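Local coordinates for oxidoreductase (Methanosarcina mazei, PDB 3KA7), which binds flavin-adenine dinucleotide and probably works as an oxidoreductase of the flavin-containing amine oxidase family, at residues Pro291-Gly297 and Val310-Ala316; Val76-Ser81 and Gly186-Glu192. All coordinates share one frame. Residue numbers count along the deposited sequence, not the author numbering.

Interaction 1. Residues Pro291-Gly297 and Val310-Ala316; sequences PLVGHTG and VNEVTQA
A buried carboxylate closes the loop between strands 280-288 and 298-300 onto residues 310-316, which continue from strand 307-311 of the mixed sheet in this amine-oxidase-type flavoprotein. Residues 291-297 are irregular: Leu292 and Val293 have near-helical angles (-109/-37, -94/-45) and Gly294 turns to positive phi (83/7), so three amides converge on Glu312. CA atoms pair Val293-Glu312 (6.1 Å) and Thr296-Gln315 (5.3 Å). With chi1 and chi2 t and chi3 85°, Glu312 accepts at OE2 from Leu292 N (2.8 Å) and Val293 N (3.0 Å), and at OE1 from Gly294 N (3.0 Å). Gln315 (chi1 and chi2 both m) donates from NE2 to the same Glu312 OE1 at 2.9 Å, and OE2 also bonds Thr328 on the adjacent strand. Glu312 O accepts from Gln315 N (3.0 Å), opening 3-10 segment 313-315. Val293 CG2 makes apolar contact with Val310 CG2 (3.5 Å) and Thr296 CG2 a van der Waals contact with Gln315 CB (3.5 Å); the Thr296 hydroxyl bonds to the Glu82 backbone. His295 (chi1 p) accepts at ND1 from Gly297 N (2.8 Å). One water donates to His295 O (2.9 Å) and Gly297 O (2.7 Å) and accepts from Glu312 N at 2.8 Å.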
loop_
_atom_site.group_PDB
_atom_site.type_symbol
_atom_site.label_atom_id
_atom_site.label_comp_id
_atom_site.label_asym_id
_atom_site.label_seq_id
_atom_site.Cartn_x
_atom_site.Cartn_y
_atom_site.Cartn_z
ATOM N N PRO A 291 -23.169 -4.359 -10.581
ATOM C CA PRO A 291 -22.374 -4.309 -9.354
ATOM C C PRO A 291 -22.020 -5.713 -8.850
ATOM O O PRO A 291 -22.853 -6.620 -8.890
ATOM C CB PRO A 291 -23.301 -3.594 -8.362
ATOM C CG PRO A 291 -24.272 -2.856 -9.201
ATOM C CD PRO A 291 -24.463 -3.669 -10.442
ATOM N N LEU A 292 -20.779 -5.898 -8.397
ATOM C CA LEU A 292 -20.370 -7.174 -7.834
ATOM C C LEU A 292 -20.175 -7.041 -6.327
ATOM O O LEU A 292 -20.512 -7.957 -5.579
ATOM C CB LEU A 292 -19.088 -7.689 -8.511
ATOM C CG LEU A 292 -19.180 -7.901 -10.022
ATOM C CD1 LEU A 292 -17.804 -8.258 -10.604
ATOM C CD2 LEU A 292 -20.212 -8.969 -10.380
ATOM N N VAL A 293 -19.653 -5.891 -5.892
ATOM C CA VAL A 293 -19.478 -5.589 -4.459
ATOM C C VAL A 293 -20.665 -4.806 -3.915
ATOM O O VAL A 293 -21.171 -5.091 -2.827
ATOM C CB VAL A 293 -18.202 -4.772 -4.212
ATOM C CG1 VAL A 293 -18.068 -4.375 -2.732
ATOM C CG2 VAL A 293 -17.001 -5.560 -4.670
ATOM N N GLY A 294 -21.085 -3.800 -4.671
ATOM C CA GLY A 294 -22.311 -3.061 -4.359
ATOM C C GLY A 294 -22.162 -1.959 -3.328
ATOM O O GLY A 294 -23.153 -1.380 -2.888
ATOM N N HIS A 295 -20.929 -1.664 -2.924
ATOM C CA HIS A 295 -20.689 -0.570 -1.988
ATOM C C HIS A 295 -19.278 -0.022 -2.158
ATOM O O HIS A 295 -18.484 -0.562 -2.938
ATOM C CB HIS A 295 -20.953 -0.988 -0.526
ATOM C CG HIS A 295 -20.022 -2.047 -0.006
ATOM N ND1 HIS A 295 -18.699 -1.795 0.297
ATOM C CD2 HIS A 295 -20.235 -3.348 0.300
ATOM C CE1 HIS A 295 -18.132 -2.904 0.744
ATOM N NE2 HIS A 295 -19.041 -3.863 0.751
ATOM N N THR A 296 -18.960 1.032 -1.412
ATOM C CA THR A 296 -17.688 1.742 -1.597
ATOM C C THR A 296 -16.555 1.295 -0.677
ATOM O O THR A 296 -15.528 1.977 -0.587
ATOM C CB THR A 296 -17.876 3.228 -1.373
ATOM O OG1 THR A 296 -18.462 3.413 -0.076
ATOM C CG2 THR A 296 -18.795 3.821 -2.451
ATOM N N GLY A 297 -16.743 0.177 0.013
ATOM C CA GLY A 297 -15.717 -0.357 0.908
ATOM C C GLY A 297 -15.046 -1.570 0.278
ATOM O O GLY A 297 -14.990 -1.695 -0.951
ATOM N N VAL A 310 -11.837 -7.767 -2.574
ATOM C CA VAL A 310 -12.078 -7.037 -3.792
ATOM C C VAL A 310 -12.730 -5.704 -3.466
ATOM O O VAL A 310 -13.345 -5.566 -2.402
ATOM C CB VAL A 310 -12.899 -7.921 -4.787
ATOM C CG1 VAL A 310 -13.314 -9.251 -4.163
ATOM C CG2 VAL A 310 -14.025 -7.177 -5.452
ATOM N N ASN A 311 -12.536 -4.707 -4.333
ATOM C CA ASN A 311 -13.265 -3.442 -4.203
ATOM C C ASN A 311 -13.909 -3.027 -5.514
ATOM O O ASN A 311 -13.755 -3.706 -6.525
ATOM C CB ASN A 311 -12.428 -2.307 -3.568
ATOM C CG ASN A 311 -11.358 -1.720 -4.491
ATOM O OD1 ASN A 311 -11.219 -2.094 -5.660
ATOM N ND2 ASN A 311 -10.590 -0.765 -3.948
ATOM N N GLU A 312 -14.677 -1.941 -5.469
ATOM C CA GLU A 312 -15.469 -1.508 -6.612
ATOM C C GLU A 312 -15.558 0.005 -6.533
ATOM O O GLU A 312 -16.577 0.560 -6.108
ATOM C CB GLU A 312 -16.868 -2.112 -6.503
ATOM C CG GLU A 312 -17.659 -2.109 -7.783
ATOM C CD GLU A 312 -18.773 -3.131 -7.741
ATOM O OE1 GLU A 312 -19.869 -2.808 -7.220
ATOM O OE2 GLU A 312 -18.539 -4.270 -8.207
ATOM N N VAL A 313 -14.486 0.685 -6.914
ATOM C CA VAL A 313 -14.392 2.107 -6.623
ATOM C C VAL A 313 -15.329 2.964 -7.468
ATOM O O VAL A 313 -15.532 4.151 -7.186
ATOM C CB VAL A 313 -12.946 2.622 -6.733
ATOM C CG1 VAL A 313 -12.055 1.893 -5.698
ATOM C CG2 VAL A 313 -12.416 2.446 -8.148
ATOM N N THR A 314 -15.885 2.367 -8.512
ATOM C CA THR A 314 -16.854 3.088 -9.338
ATOM C C THR A 314 -18.153 3.315 -8.555
ATOM O O THR A 314 -19.020 4.101 -8.969
ATOM C CB THR A 314 -17.122 2.358 -10.668
ATOM O OG1 THR A 314 -17.227 0.943 -10.429
ATOM C CG2 THR A 314 -15.974 2.603 -11.629
ATOM N N GLN A 315 -18.301 2.627 -7.428
ATOM C CA GLN A 315 -19.397 2.941 -6.506
ATOM C C GLN A 315 -19.256 4.370 -5.978
ATOM O O GLN A 315 -20.253 5.032 -5.659
ATOM C CB GLN A 315 -19.452 1.938 -5.357
ATOM C CG GLN A 315 -19.845 0.537 -5.817
ATOM C CD GLN A 315 -21.330 0.433 -6.147
ATOM O OE1 GLN A 315 -22.119 1.294 -5.755
ATOM N NE2 GLN A 315 -21.713 -0.619 -6.870
ATOM N N ALA A 316 -18.019 4.857 -5.917
ATOM C CA ALA A 316 -17.727 6.187 -5.406
ATOM C C ALA A 316 -17.494 7.180 -6.553
ATOM O O ALA A 316 -17.949 8.324 -6.493
ATOM C CB ALA A 316 -16.505 6.143 -4.467
HETATM O O HOH W 1 -15.611 -0.501 -3.258
#

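Interaction 2. Residues Val76-Ser81 and Gly186-Glu192; sequences VNIVRS and GGTGIPE
Strands 78-80 and 189-191 form a two-stranded antiparallel sheet (axes 4.4 Å and 160° apart), joining chain portions over a hundred residues apart. The sheet borders the FAD site: Gly189 bonds through its backbone to Leu57, beside the FAD-binding Met56, whose side chain Ser81 touches. Val79 and Ile190 make the hydrogen-bonded pair (CA-CA 5.3 Å), flanked by the non-hydrogen-bonded pairs Ile78-Pro191 and Arg80-Gly189 (both 4.2 Å). Backbone bonds run Val79 N to Ile190 O (3.0 Å), Ile190 N to Val79 O (2.8 Å), Glu192 N to Asn77 O (2.8 Å) and Ser81 N to Thr188 O (2.9 Å). A CB on Gly189 would clash with Val79 O (2.6 Å), leaving no room for a side chain. Apolar contact is sparse: Val76 CG2 meets Pro191 CB at 4.5 Å, both against helix 195-208. Among polar side chains, Ser81 OG bonds to Thr296 O and lies 2.9 Å from Thr188 OG1. Arg80 (t, p, p) curls one guanidinium face over Gly187 N and Gly186 CA. Asn77 ND2 reaches Glu192 OE1 in a weak 3.4 Å hydrogen bond.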
loop_
_atom_site.group_PDB
_atom_site.type_symbol
_atom_site.label_atom_id
_atom_site.label_comp_id
_atom_site.label_asym_id
_atom_site.label_seq_id
_atom_site.Cartn_x
_atom_site.Cartn_y
_atom_site.Cartn_z
ATOM N N VAL A 76 -8.170 17.874 -2.922
ATOM C CA VAL A 76 -8.748 16.677 -3.528
ATOM C C VAL A 76 -9.776 16.058 -2.599
ATOM O O VAL A 76 -9.564 15.978 -1.388
ATOM C CB VAL A 76 -7.675 15.639 -3.931
ATOM C CG1 VAL A 76 -6.703 15.408 -2.793
ATOM C CG2 VAL A 76 -8.336 14.324 -4.352
ATOM N N ASN A 77 -10.898 15.657 -3.181
ATOM C CA ASN A 77 -12.017 15.112 -2.439
ATOM C C ASN A 77 -11.776 13.645 -2.140
ATOM O O ASN A 77 -11.623 12.844 -3.059
ATOM C CB ASN A 77 -13.304 15.258 -3.262
ATOM C CG ASN A 77 -14.527 14.727 -2.535
ATOM O OD1 ASN A 77 -14.639 14.856 -1.316
ATOM N ND2 ASN A 77 -15.459 14.140 -3.284
ATOM N N ILE A 78 -11.728 13.295 -0.858
ATOM C CA ILE A 78 -11.661 11.885 -0.475
ATOM C C ILE A 78 -12.951 11.516 0.232
ATOM O O ILE A 78 -13.296 12.123 1.248
ATOM C CB ILE A 78 -10.481 11.595 0.466
ATOM C CG1 ILE A 78 -9.171 12.102 -0.141
ATOM C CG2 ILE A 78 -10.396 10.097 0.749
ATOM C CD1 ILE A 78 -8.002 12.116 0.831
ATOM N N VAL A 79 -13.666 10.540 -0.307
ATOM C CA VAL A 79 -14.923 10.111 0.301
ATOM C C VAL A 79 -14.704 8.920 1.216
ATOM O O VAL A 79 -13.971 7.977 0.869
ATOM C CB VAL A 79 -15.978 9.755 -0.744
ATOM C CG1 VAL A 79 -17.340 9.644 -0.071
ATOM C CG2 VAL A 79 -16.014 10.818 -1.862
ATOM N N ARG A 80 -15.319 8.972 2.396
ATOM C CA ARG A 80 -15.264 7.853 3.336
ATOM C C ARG A 80 -16.079 6.670 2.813
ATOM O O ARG A 80 -17.240 6.823 2.421
ATOM C CB ARG A 80 -15.769 8.281 4.721
ATOM C CG ARG A 80 -15.823 7.168 5.749
ATOM C CD ARG A 80 -14.454 6.622 6.124
ATOM N NE ARG A 80 -13.592 7.636 6.735
ATOM C CZ ARG A 80 -13.713 8.086 7.979
ATOM N NH1 ARG A 80 -14.672 7.624 8.768
ATOM N NH2 ARG A 80 -12.864 9.001 8.443
ATOM N N SER A 81 -15.466 5.489 2.803
ATOM C CA SER A 81 -16.131 4.284 2.319
ATOM C C SER A 81 -17.208 3.805 3.295
ATOM O O SER A 81 -17.136 4.061 4.497
ATOM C CB SER A 81 -15.124 3.143 2.155
ATOM O OG SER A 81 -14.170 3.385 1.138
ATOM N N GLY A 186 -9.951 6.263 11.417
ATOM C CA GLY A 186 -11.115 5.763 10.691
ATOM C C GLY A 186 -10.799 4.814 9.545
ATOM O O GLY A 186 -9.645 4.422 9.327
ATOM N N GLY A 187 -11.848 4.447 8.824
ATOM C CA GLY A 187 -11.774 3.432 7.787
ATOM C C GLY A 187 -11.387 3.956 6.414
ATOM O O GLY A 187 -10.954 5.102 6.254
ATOM N N THR A 188 -11.564 3.095 5.423
ATOM C CA THR A 188 -11.064 3.370 4.085
ATOM C C THR A 188 -11.824 4.514 3.427
ATOM O O THR A 188 -12.889 4.943 3.892
ATOM C CB THR A 188 -11.169 2.121 3.185
ATOM O OG1 THR A 188 -12.550 1.807 2.965
ATOM C CG2 THR A 188 -10.508 0.928 3.837
ATOM N N GLY A 189 -11.262 5.006 2.332
ATOM C CA GLY A 189 -11.927 6.010 1.524
ATOM C C GLY A 189 -11.388 6.001 0.108
ATOM O O GLY A 189 -10.385 5.353 -0.170
ATOM N N ILE A 190 -12.046 6.740 -0.781
ATOM C CA ILE A 190 -11.671 6.759 -2.196
ATOM C C ILE A 190 -11.495 8.192 -2.700
ATOM O O ILE A 190 -12.411 9.016 -2.588
ATOM C CB ILE A 190 -12.741 6.058 -3.073
ATOM C CG1 ILE A 190 -12.850 4.567 -2.727
ATOM C CG2 ILE A 190 -12.438 6.250 -4.570
ATOM C CD1 ILE A 190 -14.185 3.964 -3.178
ATOM N N PRO A 191 -10.316 8.503 -3.259
ATOM C CA PRO A 191 -10.110 9.840 -3.811
ATOM C C PRO A 191 -10.874 10.039 -5.130
ATOM O O PRO A 191 -10.872 9.161 -5.993
ATOM C CB PRO A 191 -8.597 9.877 -4.075
ATOM C CG PRO A 191 -8.244 8.446 -4.347
ATOM C CD PRO A 191 -9.146 7.629 -3.455
ATOM N N GLU A 192 -11.502 11.199 -5.298
ATOM C CA GLU A 192 -12.085 11.544 -6.589
ATOM C C GLU A 192 -10.990 11.530 -7.656
ATOM O O GLU A 192 -9.923 12.104 -7.454
ATOM C CB GLU A 192 -12.728 12.934 -6.523
ATOM C CG GLU A 192 -13.624 13.249 -7.707
ATOM C CD GLU A 192 -14.260 14.625 -7.617
ATOM O OE1 GLU A 192 -14.637 15.047 -6.501
ATOM O OE2 GLU A 192 -14.389 15.281 -8.675
#

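Both contacts are partly buried, on the same side of the chain's centre, 13 Å between centres. Their chemistry differs: interaction 1 gathers three loop amides on one buried carboxylate, while a water joins two loop carbonyls to Glu312 N; interaction 2 relies on backbone pairing between strands, with exposed polar side chains at its ends. They meet: Thr296 O lies 2.6 Å from Ser81 OG, a probable hydrogen bond, and Ala316 CB packs on Ile190 CD1 at 3.4 Å, so the two-stranded sheet abuts the loop before strand 298-300 and the turn after strand 307-311. Each also approaches the flavin site: the side chains of Asn311 and Ser81 come about 4 Å from that of FAD-binding Met56.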